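Local coordinates for protein sifA (Salmonella typhimurium, PDB 3CXB) that acts as a secreted virulence effector that binds host PLEKHM2 and is required for endosomal tubulation and the formation of Salmonella-induced filaments in host cells, at residues C77-P89 and T95-N107. Numbering follows the deposited sequence.
Sequences CASQRDRFQVHNP and TIILRIMDQNEEN
Gln-85 with Arg-99 and His-87 with Ile-97 are the hydrogen-bonded pairs of an antiparallel hairpin, strands 84-87 and 96-101, whose axes approach to 4.8 Å. Arg-99 N reaches Gln-85 O at 2.9 Å, and Met-101 N extends the ladder to Arg-83 O. On one face Phe-84 and Ile-100 run side by side, ring atom CE2 3.7 Å from Ile-100 CD1; Val-86 and Leu-98 do likewise, Val-86 CB 3.3 Å from Leu-98 CD2, and Val-86 CG2 touches Ile-96 CD1. On the other face Arg-99, extended from CG to NE, turns one face of its guanidinium to His-87 NE2, which sits toward the rim of that face, 3.7 Å from Arg-99 NH1. Arg-99 NH2 forms a salt bridge with Glu-108. Bends at chi2 and chi3 (-51° and 88°) fold Arg-83 back, so that NE and NH1 both grip Asp-82 OD1 and NH2 donates to Asp-102 O at 2.9 Å. At the far end Asn-88 ND2 bonds to Thr-95 O, also 2.9 Å away, and to Arg-150 O of strand 145-153. Helix 62-75 covers the Phe-84, Val-86 and Leu-98 face, touching these through Leu-72, Phe-70 and Phe-69, while strand 108-114 pairs with 96-101 and continues the five-stranded antiparallel sheet that 84-87 borders.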
# COMPACT_ATOMS: atom_id res chain seq x y z
N CYS A 77 3.35 -15.70 -16.96
CA CYS A 77 4.72 -15.99 -17.35
C CYS A 77 5.35 -14.71 -17.87
O CYS A 77 4.64 -13.79 -18.28
CB CYS A 77 4.74 -17.09 -18.42
SG CYS A 77 3.84 -16.76 -19.99
N ALA A 78 6.68 -14.64 -17.85
CA ALA A 78 7.40 -13.45 -18.31
C ALA A 78 7.04 -13.07 -19.75
O ALA A 78 7.03 -11.89 -20.11
CB ALA A 78 8.90 -13.67 -18.19
N SER A 79 6.75 -14.07 -20.57
CA SER A 79 6.39 -13.82 -21.96
C SER A 79 5.23 -12.83 -22.02
O SER A 79 5.27 -11.87 -22.79
CB SER A 79 5.96 -15.13 -22.65
OG SER A 79 6.90 -16.17 -22.46
N GLN A 80 4.21 -13.07 -21.20
CA GLN A 80 3.02 -12.22 -21.19
C GLN A 80 3.02 -11.04 -20.21
O GLN A 80 2.06 -10.28 -20.17
CB GLN A 80 1.78 -13.08 -20.94
CG GLN A 80 1.74 -14.34 -21.77
CD GLN A 80 2.26 -14.12 -23.18
OE1 GLN A 80 1.83 -13.21 -23.87
NE2 GLN A 80 3.19 -14.97 -23.60
N ARG A 81 4.08 -10.88 -19.42
CA ARG A 81 4.09 -9.78 -18.46
C ARG A 81 4.09 -8.38 -19.07
O ARG A 81 3.66 -7.42 -18.43
CB ARG A 81 5.24 -9.94 -17.47
CG ARG A 81 5.00 -11.06 -16.48
CD ARG A 81 6.08 -11.19 -15.41
NE ARG A 81 5.88 -12.41 -14.61
CZ ARG A 81 6.67 -12.79 -13.60
NH1 ARG A 81 7.72 -12.07 -13.25
NH2 ARG A 81 6.39 -13.91 -12.94
N ASP A 82 4.58 -8.24 -20.30
CA ASP A 82 4.55 -6.91 -20.89
C ASP A 82 3.11 -6.60 -21.27
O ASP A 82 2.81 -5.50 -21.74
CB ASP A 82 5.49 -6.79 -22.11
CG ASP A 82 5.21 -7.81 -23.18
OD1 ASP A 82 4.02 -8.09 -23.44
OD2 ASP A 82 6.18 -8.33 -23.78
N ARG A 83 2.22 -7.56 -21.05
CA ARG A 83 0.81 -7.36 -21.35
C ARG A 83 0.13 -6.59 -20.22
O ARG A 83 -1.01 -6.16 -20.37
CB ARG A 83 0.07 -8.69 -21.52
CG ARG A 83 0.41 -9.50 -22.76
CD ARG A 83 0.32 -8.66 -24.02
NE ARG A 83 1.60 -8.00 -24.29
CZ ARG A 83 1.75 -6.97 -25.11
NH1 ARG A 83 2.96 -6.45 -25.29
NH2 ARG A 83 0.70 -6.45 -25.74
N PHE A 84 0.81 -6.42 -19.09
CA PHE A 84 0.25 -5.70 -17.94
C PHE A 84 0.90 -4.32 -17.85
O PHE A 84 1.97 -4.16 -17.25
CB PHE A 84 0.52 -6.46 -16.64
CG PHE A 84 -0.16 -7.79 -16.57
CD1 PHE A 84 0.34 -8.88 -17.25
CD2 PHE A 84 -1.32 -7.95 -15.80
CE1 PHE A 84 -0.31 -10.12 -17.18
CE2 PHE A 84 -1.98 -9.18 -15.72
CZ PHE A 84 -1.48 -10.26 -16.41
N GLN A 85 0.25 -3.31 -18.41
CA GLN A 85 0.83 -1.98 -18.41
C GLN A 85 0.10 -0.98 -17.51
O GLN A 85 -1.12 -1.03 -17.37
CB GLN A 85 0.86 -1.47 -19.85
CG GLN A 85 1.23 -2.57 -20.86
CD GLN A 85 0.81 -2.25 -22.28
OE1 GLN A 85 -0.35 -1.91 -22.54
NE2 GLN A 85 1.73 -2.38 -23.22
N VAL A 86 0.86 -0.07 -16.91
CA VAL A 86 0.32 0.96 -16.03
C VAL A 86 0.96 2.31 -16.39
O VAL A 86 2.18 2.38 -16.59
CB VAL A 86 0.54 0.62 -14.51
CG1 VAL A 86 1.63 -0.41 -14.34
CG2 VAL A 86 0.91 1.86 -13.73
N HIS A 87 0.16 3.37 -16.46
CA HIS A 87 0.68 4.70 -16.80
C HIS A 87 -0.31 5.78 -16.38
O HIS A 87 -1.47 5.49 -16.12
CB HIS A 87 0.84 4.79 -18.32
CG HIS A 87 -0.47 4.81 -19.04
ND1 HIS A 87 -1.16 5.97 -19.31
CD2 HIS A 87 -1.26 3.79 -19.48
CE1 HIS A 87 -2.31 5.68 -19.87
NE2 HIS A 87 -2.40 4.36 -19.99
N ASN A 88 0.17 7.03 -16.34
CA ASN A 88 -0.68 8.17 -16.01
C ASN A 88 -0.99 8.86 -17.32
O ASN A 88 -0.08 9.33 -18.00
CB ASN A 88 0.06 9.16 -15.12
CG ASN A 88 0.59 8.51 -13.89
OD1 ASN A 88 1.59 7.80 -13.94
ND2 ASN A 88 -0.07 8.73 -12.76
N PRO A 89 -2.27 8.93 -17.70
CA PRO A 89 -2.59 9.58 -18.98
C PRO A 89 -1.90 10.93 -19.13
O PRO A 89 -2.04 11.80 -18.28
CB PRO A 89 -4.12 9.68 -18.93
CG PRO A 89 -4.40 9.82 -17.47
CD PRO A 89 -3.48 8.77 -16.88
N THR A 95 -4.48 11.16 -12.14
CA THR A 95 -5.08 9.90 -12.49
C THR A 95 -4.04 8.83 -12.87
O THR A 95 -2.90 9.15 -13.24
CB THR A 95 -6.09 10.11 -13.65
OG1 THR A 95 -6.30 8.88 -14.36
CG2 THR A 95 -5.56 11.16 -14.61
N ILE A 96 -4.42 7.56 -12.72
CA ILE A 96 -3.55 6.45 -13.08
C ILE A 96 -4.40 5.29 -13.59
O ILE A 96 -5.51 5.05 -13.10
CB ILE A 96 -2.64 6.00 -11.90
CG1 ILE A 96 -1.75 4.85 -12.37
CG2 ILE A 96 -3.46 5.63 -10.72
CD1 ILE A 96 -0.56 4.60 -11.49
N ILE A 97 -3.89 4.58 -14.59
CA ILE A 97 -4.61 3.47 -15.20
C ILE A 97 -3.77 2.20 -15.22
O ILE A 97 -2.56 2.26 -15.41
CB ILE A 97 -4.95 3.82 -16.64
CG1 ILE A 97 -5.58 5.21 -16.68
CG2 ILE A 97 -5.89 2.80 -17.22
CD1 ILE A 97 -5.88 5.69 -18.07
N LEU A 98 -4.40 1.05 -15.02
CA LEU A 98 -3.70 -0.22 -15.04
C LEU A 98 -4.51 -0.99 -16.04
O LEU A 98 -5.73 -0.84 -16.07
CB LEU A 98 -3.77 -0.93 -13.68
CG LEU A 98 -3.46 -0.09 -12.43
CD1 LEU A 98 -3.55 -0.96 -11.20
CD2 LEU A 98 -2.09 0.50 -12.52
N ARG A 99 -3.87 -1.82 -16.85
CA ARG A 99 -4.61 -2.56 -17.84
C ARG A 99 -3.90 -3.79 -18.37
O ARG A 99 -2.70 -3.93 -18.25
CB ARG A 99 -4.93 -1.63 -19.00
CG ARG A 99 -3.73 -0.85 -19.46
CD ARG A 99 -4.08 0.03 -20.65
NE ARG A 99 -2.89 0.73 -21.14
CZ ARG A 99 -2.82 1.36 -22.31
NH1 ARG A 99 -1.68 1.96 -22.65
NH2 ARG A 99 -3.86 1.38 -23.13
N ILE A 100 -4.69 -4.69 -18.95
CA ILE A 100 -4.17 -5.91 -19.53
C ILE A 100 -4.54 -5.83 -21.00
O ILE A 100 -5.73 -5.83 -21.33
CB ILE A 100 -4.87 -7.15 -18.92
CG1 ILE A 100 -4.71 -7.16 -17.40
CG2 ILE A 100 -4.28 -8.43 -19.53
CD1 ILE A 100 -5.40 -8.33 -16.72
N MET A 101 -3.54 -5.77 -21.88
CA MET A 101 -3.76 -5.68 -23.33
C MET A 101 -3.83 -7.05 -23.99
O MET A 101 -3.74 -8.07 -23.32
CB MET A 101 -2.64 -4.88 -23.99
CG MET A 101 -2.48 -3.48 -23.47
SD MET A 101 -3.93 -2.49 -23.79
CE MET A 101 -4.81 -2.76 -22.25
N ASP A 102 -3.97 -7.06 -25.31
CA ASP A 102 -4.02 -8.32 -26.05
C ASP A 102 -2.67 -8.50 -26.73
O ASP A 102 -1.84 -7.59 -26.71
CB ASP A 102 -5.13 -8.29 -27.10
CG ASP A 102 -5.58 -9.68 -27.53
OD1 ASP A 102 -4.73 -10.51 -27.92
OD2 ASP A 102 -6.80 -9.95 -27.48
N GLN A 103 -2.44 -9.66 -27.33
CA GLN A 103 -1.18 -9.95 -28.01
C GLN A 103 -0.75 -8.81 -28.94
O GLN A 103 0.23 -8.11 -28.67
CB GLN A 103 -1.30 -11.24 -28.82
CG GLN A 103 -1.39 -12.50 -27.98
CD GLN A 103 -0.12 -12.76 -27.17
OE1 GLN A 103 0.28 -11.93 -26.35
NE2 GLN A 103 0.51 -13.90 -27.41
N ASN A 104 -1.48 -8.63 -30.03
CA ASN A 104 -1.17 -7.58 -30.99
C ASN A 104 -1.58 -6.23 -30.41
O ASN A 104 -1.88 -5.30 -31.15
CB ASN A 104 -1.89 -7.83 -32.32
CG ASN A 104 -1.49 -9.14 -32.97
OD1 ASN A 104 -0.33 -9.34 -33.34
ND2 ASN A 104 -2.45 -10.05 -33.13
N GLU A 105 -1.60 -6.14 -29.09
CA GLU A 105 -1.98 -4.91 -28.41
C GLU A 105 -3.30 -4.40 -28.98
O GLU A 105 -3.57 -3.19 -28.99
CB GLU A 105 -0.89 -3.86 -28.58
CG GLU A 105 -1.10 -2.63 -27.73
CD GLU A 105 -0.04 -1.58 -27.96
OE1 GLU A 105 0.06 -1.09 -29.11
OE2 GLU A 105 0.68 -1.26 -27.00
N GLU A 106 -4.11 -5.33 -29.47
CA GLU A 106 -5.40 -5.00 -30.06
C GLU A 106 -6.44 -4.70 -28.99
O GLU A 106 -7.14 -5.60 -28.51
CB GLU A 106 -5.89 -6.16 -30.94
CG GLU A 106 -7.09 -5.84 -31.82
CD GLU A 106 -6.77 -4.87 -32.93
OE1 GLU A 106 -5.90 -5.20 -33.77
OE2 GLU A 106 -7.37 -3.78 -32.98
N ASN A 107 -6.55 -3.42 -28.61
CA ASN A 107 -7.50 -2.97 -27.61
C ASN A 107 -7.16 -3.35 -26.16
O ASN A 107 -6.04 -3.81 -25.86
CB ASN A 107 -8.92 -3.46 -27.95
CG ASN A 107 -9.45 -2.88 -29.27
OD1 ASN A 107 -9.58 -1.67 -29.43
ND2 ASN A 107 -9.75 -3.77 -30.21